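Local coordinates for protein kojibiose phosphorylase (Gut metagenome, PDB 6W0P) that belongs to glycoside hydrolase family 65 and joins an N-terminal beta-sandwich domain to a helical catalytic domain, at residues Phe84-Arg95 with Leu169-Trp180. Sequence-based numbering, arbitrary orientation.
Sequences FTINSVNFFKIR and LELHLDSNILHW
W180 meets the F84 ring edge to face. Its NE1 lies over the ring centre, 3.5 Å from F84 CE2, with the planes at 74°. H179 runs nearly parallel to F84 but is slid aside, so the two rings barely overlap. With CG anti to the backbone N (chi1 -158°), the H179 ring reaches back to the 84-95 backbone. There ND1 accepts a nearly straight bond from N87 N at 3.0 Å, the donor tilted from the ring plane. The N87 side chain answers across the gap: ND2 donates to L178 O at 2.9 Å, with the oxygen close to the amide plane. Its OD1 is taken by T58. I177 packs beside this amide and against W186 of strand 186-194.

Further on, N90 and D174 exchange two backbone bonds as a single bridge. After a one-residue shift of register, R95 and E170 do the same, and H172 N donates to K93 O. V89 CG2 touches L173 CB, F91 CB meets L173 CD2, and I94 CG2 touches L171 CD2 at 3.7 Å. This apolar side is tightly packed, and strands 152-161 and 245-256 cover F91 and I94.

K93, R95 and D174 lie on the looser side, partly open to solvent; waters join N90 to D174 and R95 to E170. K93 stretches out fully past the H172 ring, and its NZ forms a weak salt bridge with D174 OD2 at 3.3 Å. R95 NH1 reaches E170 OE1 by another weak bridge. H172 NE2 donates to the same OE1, on its anti lone pair, at 3.1 Å. R95 is also paired with E102, and E170 with K168.

The antiparallel ladder of strands 94-98 and 165-174, with its apolar face against a second sheet, is typical of the beta-sandwich N-terminal domain of family 65.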
loop_
_atom_site.group_PDB
_atom_site.type_symbol
_atom_site.label_atom_id
_atom_site.label_comp_id
_atom_site.label_asym_id
_atom_site.label_seq_id
_atom_site.Cartn_x
_atom_site.Cartn_y
_atom_site.Cartn_z
ATOM N N PHE A 84 -16.307 -9.988 5.767
ATOM C CA PHE A 84 -16.779 -9.436 7.064
ATOM C C PHE A 84 -18.082 -10.131 7.480
ATOM O O PHE A 84 -18.870 -10.507 6.589
ATOM C CB PHE A 84 -16.914 -7.912 6.943
ATOM C CG PHE A 84 -17.470 -7.434 5.623
ATOM C CD1 PHE A 84 -18.835 -7.438 5.383
ATOM C CD2 PHE A 84 -16.627 -6.988 4.618
ATOM C CE1 PHE A 84 -19.347 -7.015 4.164
ATOM C CE2 PHE A 84 -17.139 -6.568 3.399
ATOM C CZ PHE A 84 -18.498 -6.596 3.169
ATOM N N THR A 85 -18.268 -10.293 8.795
ATOM C CA THR A 85 -19.521 -10.710 9.487
ATOM C C THR A 85 -20.555 -9.609 9.270
ATOM O O THR A 85 -20.211 -8.448 9.498
ATOM C CB THR A 85 -19.246 -10.970 10.972
ATOM O OG1 THR A 85 -18.109 -11.825 11.079
ATOM C CG2 THR A 85 -20.385 -11.636 11.707
ATOM N N ILE A 86 -21.753 -9.951 8.791
ATOM C CA ILE A 86 -22.726 -8.935 8.282
ATOM C C ILE A 86 -23.853 -8.726 9.303
ATOM O O ILE A 86 -24.326 -9.688 9.940
ATOM C CB ILE A 86 -23.253 -9.304 6.883
ATOM C CG1 ILE A 86 -23.775 -10.741 6.831
ATOM C CG2 ILE A 86 -22.183 -9.055 5.834
ATOM C CD1 ILE A 86 -24.497 -11.097 5.553
ATOM N N ASN A 87 -24.240 -7.469 9.472
ATOM C CA ASN A 87 -25.485 -7.102 10.176
ATOM C C ASN A 87 -26.583 -7.955 9.543
ATOM O O ASN A 87 -26.642 -8.052 8.268
ATOM C CB ASN A 87 -25.740 -5.600 10.081
ATOM C CG ASN A 87 -26.774 -5.111 11.068
ATOM O OD1 ASN A 87 -27.219 -5.878 11.931
ATOM N ND2 ASN A 87 -27.205 -3.861 10.885
ATOM N N SER A 88 -27.374 -8.605 10.392
ATOM C CA SER A 88 -28.418 -9.577 9.991
ATOM C C SER A 88 -29.748 -9.164 10.606
ATOM O O SER A 88 -29.842 -8.072 11.198
ATOM C CB SER A 88 -28.026 -10.973 10.397
ATOM O OG SER A 88 -26.730 -11.272 9.923
ATOM N N VAL A 89 -30.736 -10.037 10.497
ATOM C CA VAL A 89 -32.141 -9.701 10.835
ATOM C C VAL A 89 -32.183 -9.025 12.209
ATOM O O VAL A 89 -31.740 -9.623 13.203
ATOM C CB VAL A 89 -33.042 -10.945 10.729
ATOM C CG1 VAL A 89 -32.557 -12.104 11.600
ATOM C CG2 VAL A 89 -34.499 -10.604 11.010
ATOM N N ASN A 90 -32.703 -7.802 12.253
ATOM C CA ASN A 90 -33.074 -7.124 13.525
ATOM C C ASN A 90 -34.397 -7.731 14.026
ATOM O O ASN A 90 -35.436 -7.424 13.413
ATOM C CB ASN A 90 -33.191 -5.610 13.318
ATOM C CG ASN A 90 -33.602 -4.878 14.579
ATOM O OD1 ASN A 90 -33.952 -5.506 15.577
ATOM N ND2 ASN A 90 -33.534 -3.554 14.545
ATOM N N PHE A 91 -34.360 -8.604 15.041
ATOM C CA PHE A 91 -35.543 -9.381 15.517
ATOM C C PHE A 91 -36.053 -8.816 16.844
ATOM O O PHE A 91 -36.936 -9.426 17.443
ATOM C CB PHE A 91 -35.220 -10.870 15.622
ATOM C CG PHE A 91 -33.990 -11.223 16.419
ATOM C CD1 PHE A 91 -33.977 -11.111 17.804
ATOM C CD2 PHE A 91 -32.853 -11.704 15.784
ATOM C CE1 PHE A 91 -32.841 -11.430 18.526
ATOM C CE2 PHE A 91 -31.725 -12.044 16.512
ATOM C CZ PHE A 91 -31.722 -11.914 17.880
ATOM N N PHE A 92 -35.504 -7.687 17.294
ATOM C CA PHE A 92 -35.944 -6.990 18.533
ATOM C C PHE A 92 -36.678 -5.698 18.170
ATOM O O PHE A 92 -37.257 -5.059 19.075
ATOM C CB PHE A 92 -34.746 -6.703 19.442
ATOM C CG PHE A 92 -34.205 -7.883 20.222
ATOM C CD1 PHE A 92 -35.048 -8.839 20.773
ATOM C CD2 PHE A 92 -32.847 -7.993 20.475
ATOM C CE1 PHE A 92 -34.536 -9.890 21.520
ATOM C CE2 PHE A 92 -32.341 -9.036 21.230
ATOM C CZ PHE A 92 -33.185 -9.985 21.748
ATOM N N LYS A 93 -36.682 -5.345 16.883
ATOM C CA LYS A 93 -37.262 -4.077 16.382
ATOM C C LYS A 93 -38.753 -3.991 16.720
ATOM O O LYS A 93 -39.511 -4.936 16.437
ATOM C CB LYS A 93 -37.087 -3.924 14.874
ATOM C CG LYS A 93 -37.559 -2.573 14.355
ATOM C CD LYS A 93 -37.115 -2.304 12.950
ATOM C CE LYS A 93 -37.857 -1.129 12.343
ATOM N NZ LYS A 93 -37.523 -0.953 10.915
ATOM N N ILE A 94 -39.152 -2.879 17.323
ATOM C CA ILE A 94 -40.590 -2.551 17.545
ATOM C C ILE A 94 -40.866 -1.144 17.023
ATOM O O ILE A 94 -39.901 -0.386 16.746
ATOM C CB ILE A 94 -40.985 -2.681 19.032
ATOM C CG1 ILE A 94 -40.366 -1.568 19.881
ATOM C CG2 ILE A 94 -40.621 -4.060 19.559
ATOM C CD1 ILE A 94 -40.701 -1.651 21.355
ATOM N N ARG A 95 -42.149 -0.805 16.950
ATOM C CA ARG A 95 -42.601 0.600 16.869
ATOM C C ARG A 95 -43.727 0.783 17.877
ATOM O O ARG A 95 -44.654 -0.065 17.932
ATOM C CB ARG A 95 -43.003 0.967 15.439
ATOM C CG ARG A 95 -41.822 0.942 14.486
ATOM C CD ARG A 95 -42.216 1.268 13.065
ATOM N NE ARG A 95 -42.416 2.689 12.879
ATOM C CZ ARG A 95 -43.370 3.244 12.123
ATOM N NH1 ARG A 95 -44.274 2.497 11.503
ATOM N NH2 ARG A 95 -43.442 4.561 12.024
ATOM N N LEU A 169 -48.604 -1.114 19.033
ATOM C CA LEU A 169 -47.295 -1.797 19.115
ATOM C C LEU A 169 -47.124 -2.609 17.841
ATOM O O LEU A 169 -48.086 -3.332 17.485
ATOM C CB LEU A 169 -47.277 -2.684 20.359
ATOM C CG LEU A 169 -46.105 -3.652 20.483
ATOM C CD1 LEU A 169 -44.785 -2.926 20.700
ATOM C CD2 LEU A 169 -46.363 -4.610 21.613
ATOM N N GLU A 170 -45.991 -2.422 17.156
ATOM C CA GLU A 170 -45.559 -3.232 15.989
ATOM C C GLU A 170 -44.318 -4.042 16.403
ATOM O O GLU A 170 -43.374 -3.423 16.881
ATOM C CB GLU A 170 -45.241 -2.338 14.790
ATOM C CG GLU A 170 -46.409 -1.481 14.323
ATOM C CD GLU A 170 -46.127 -0.559 13.139
ATOM O OE1 GLU A 170 -44.970 -0.520 12.659
ATOM O OE2 GLU A 170 -47.057 0.137 12.704
ATOM N N LEU A 171 -44.345 -5.364 16.235
ATOM C CA LEU A 171 -43.152 -6.237 16.311
ATOM C C LEU A 171 -42.660 -6.526 14.887
ATOM O O LEU A 171 -43.463 -7.024 14.058
ATOM C CB LEU A 171 -43.478 -7.539 17.056
ATOM C CG LEU A 171 -44.136 -7.412 18.428
ATOM C CD1 LEU A 171 -44.160 -8.768 19.104
ATOM C CD2 LEU A 171 -43.426 -6.392 19.303
ATOM N N HIS A 172 -41.374 -6.255 14.640
ATOM C CA HIS A 172 -40.718 -6.420 13.319
ATOM C C HIS A 172 -39.644 -7.516 13.375
ATOM O O HIS A 172 -38.910 -7.595 14.388
ATOM C CB HIS A 172 -40.093 -5.100 12.876
ATOM C CG HIS A 172 -41.044 -3.973 12.657
ATOM N ND1 HIS A 172 -40.928 -3.121 11.574
ATOM C CD2 HIS A 172 -42.081 -3.516 13.387
ATOM C CE1 HIS A 172 -41.858 -2.193 11.646
ATOM N NE2 HIS A 172 -42.580 -2.418 12.742
ATOM N N LEU A 173 -39.550 -8.320 12.314
ATOM C CA LEU A 173 -38.281 -8.924 11.843
ATOM C C LEU A 173 -37.868 -8.149 10.592
ATOM O O LEU A 173 -38.640 -8.166 9.612
ATOM C CB LEU A 173 -38.461 -10.411 11.529
ATOM C CG LEU A 173 -39.168 -11.236 12.597
ATOM C CD1 LEU A 173 -39.328 -12.663 12.114
ATOM C CD2 LEU A 173 -38.415 -11.198 13.924
ATOM N N ASP A 174 -36.729 -7.464 10.655
ATOM C CA ASP A 174 -36.255 -6.495 9.637
ATOM C C ASP A 174 -34.936 -7.006 9.071
ATOM O O ASP A 174 -33.933 -6.949 9.811
ATOM C CB ASP A 174 -36.073 -5.096 10.242
ATOM C CG ASP A 174 -35.470 -4.100 9.265
ATOM O OD1 ASP A 174 -35.339 -4.482 8.088
ATOM O OD2 ASP A 174 -35.140 -2.948 9.676
ATOM N N SER A 175 -34.916 -7.491 7.827
ATOM C CA SER A 175 -33.657 -7.949 7.193
ATOM C C SER A 175 -33.284 -7.015 6.037
ATOM O O SER A 175 -32.567 -7.471 5.134
ATOM C CB SER A 175 -33.725 -9.398 6.779
ATOM O OG SER A 175 -32.444 -9.859 6.352
ATOM N N ASN A 176 -33.697 -5.743 6.106
ATOM C CA ASN A 176 -33.258 -4.674 5.166
ATOM C C ASN A 176 -32.072 -3.912 5.775
ATOM O O ASN A 176 -31.707 -2.838 5.243
ATOM C CB ASN A 176 -34.436 -3.759 4.802
ATOM C CG ASN A 176 -35.437 -4.475 3.915
ATOM O OD1 ASN A 176 -35.082 -4.945 2.845
ATOM N ND2 ASN A 176 -36.673 -4.605 4.365
ATOM N N ILE A 177 -31.495 -4.440 6.859
ATOM C CA ILE A 177 -30.479 -3.728 7.700
ATOM C C ILE A 177 -29.224 -3.501 6.858
ATOM O O ILE A 177 -28.875 -4.371 6.022
ATOM C CB ILE A 177 -30.189 -4.465 9.032
ATOM C CG1 ILE A 177 -30.217 -5.994 8.959
ATOM C CG2 ILE A 177 -31.185 -4.022 10.079
ATOM C CD1 ILE A 177 -29.298 -6.627 7.969
ATOM N N LEU A 178 -28.567 -2.368 7.063
ATOM C CA LEU A 178 -27.302 -2.058 6.361
ATOM C C LEU A 178 -26.122 -2.591 7.179
ATOM O O LEU A 178 -26.219 -2.703 8.427
ATOM C CB LEU A 178 -27.178 -0.545 6.139
ATOM C CG LEU A 178 -28.391 0.148 5.510
ATOM C CD1 LEU A 178 -28.157 1.661 5.436
ATOM C CD2 LEU A 178 -28.716 -0.440 4.122
ATOM N N HIS A 179 -25.052 -2.937 6.472
ATOM C CA HIS A 179 -23.671 -3.078 6.990
ATOM C C HIS A 179 -22.808 -1.934 6.453
ATOM O O HIS A 179 -23.121 -1.426 5.349
ATOM C CB HIS A 179 -23.094 -4.431 6.591
ATOM C CG HIS A 179 -21.977 -4.826 7.482
ATOM N ND1 HIS A 179 -22.199 -5.475 8.675
ATOM C CD2 HIS A 179 -20.644 -4.639 7.370
ATOM C CE1 HIS A 179 -21.034 -5.673 9.265
ATOM N NE2 HIS A 179 -20.064 -5.182 8.480
ATOM N N TRP A 180 -21.784 -1.542 7.216
ATOM C CA TRP A 180 -20.928 -0.350 6.964
ATOM C C TRP A 180 -21.799 0.913 6.822
ATOM O O TRP A 180 -21.308 1.888 6.256
ATOM C CB TRP A 180 -20.032 -0.557 5.725
ATOM C CG TRP A 180 -19.161 -1.783 5.738
ATOM C CD1 TRP A 180 -19.080 -2.739 4.762
ATOM C CD2 TRP A 180 -18.245 -2.203 6.777
ATOM N NE1 TRP A 180 -18.185 -3.717 5.125
ATOM C CE2 TRP A 180 -17.658 -3.416 6.349
ATOM C CE3 TRP A 180 -17.875 -1.687 8.031
ATOM C CZ2 TRP A 180 -16.725 -4.110 7.119
ATOM C CZ3 TRP A 180 -16.948 -2.371 8.795
ATOM C CH2 TRP A 180 -16.389 -3.572 8.343
HETATM O O HOH W 1 -18.076 -6.231 10.077
HETATM O O HOH W 2 -26.836 -6.331 5.855
HETATM O O HOH W 3 -30.741 -11.458 8.002
HETATM O O HOH W 4 -33.571 -1.985 11.742
HETATM O O HOH W 5 -44.153 -0.001 10.280
#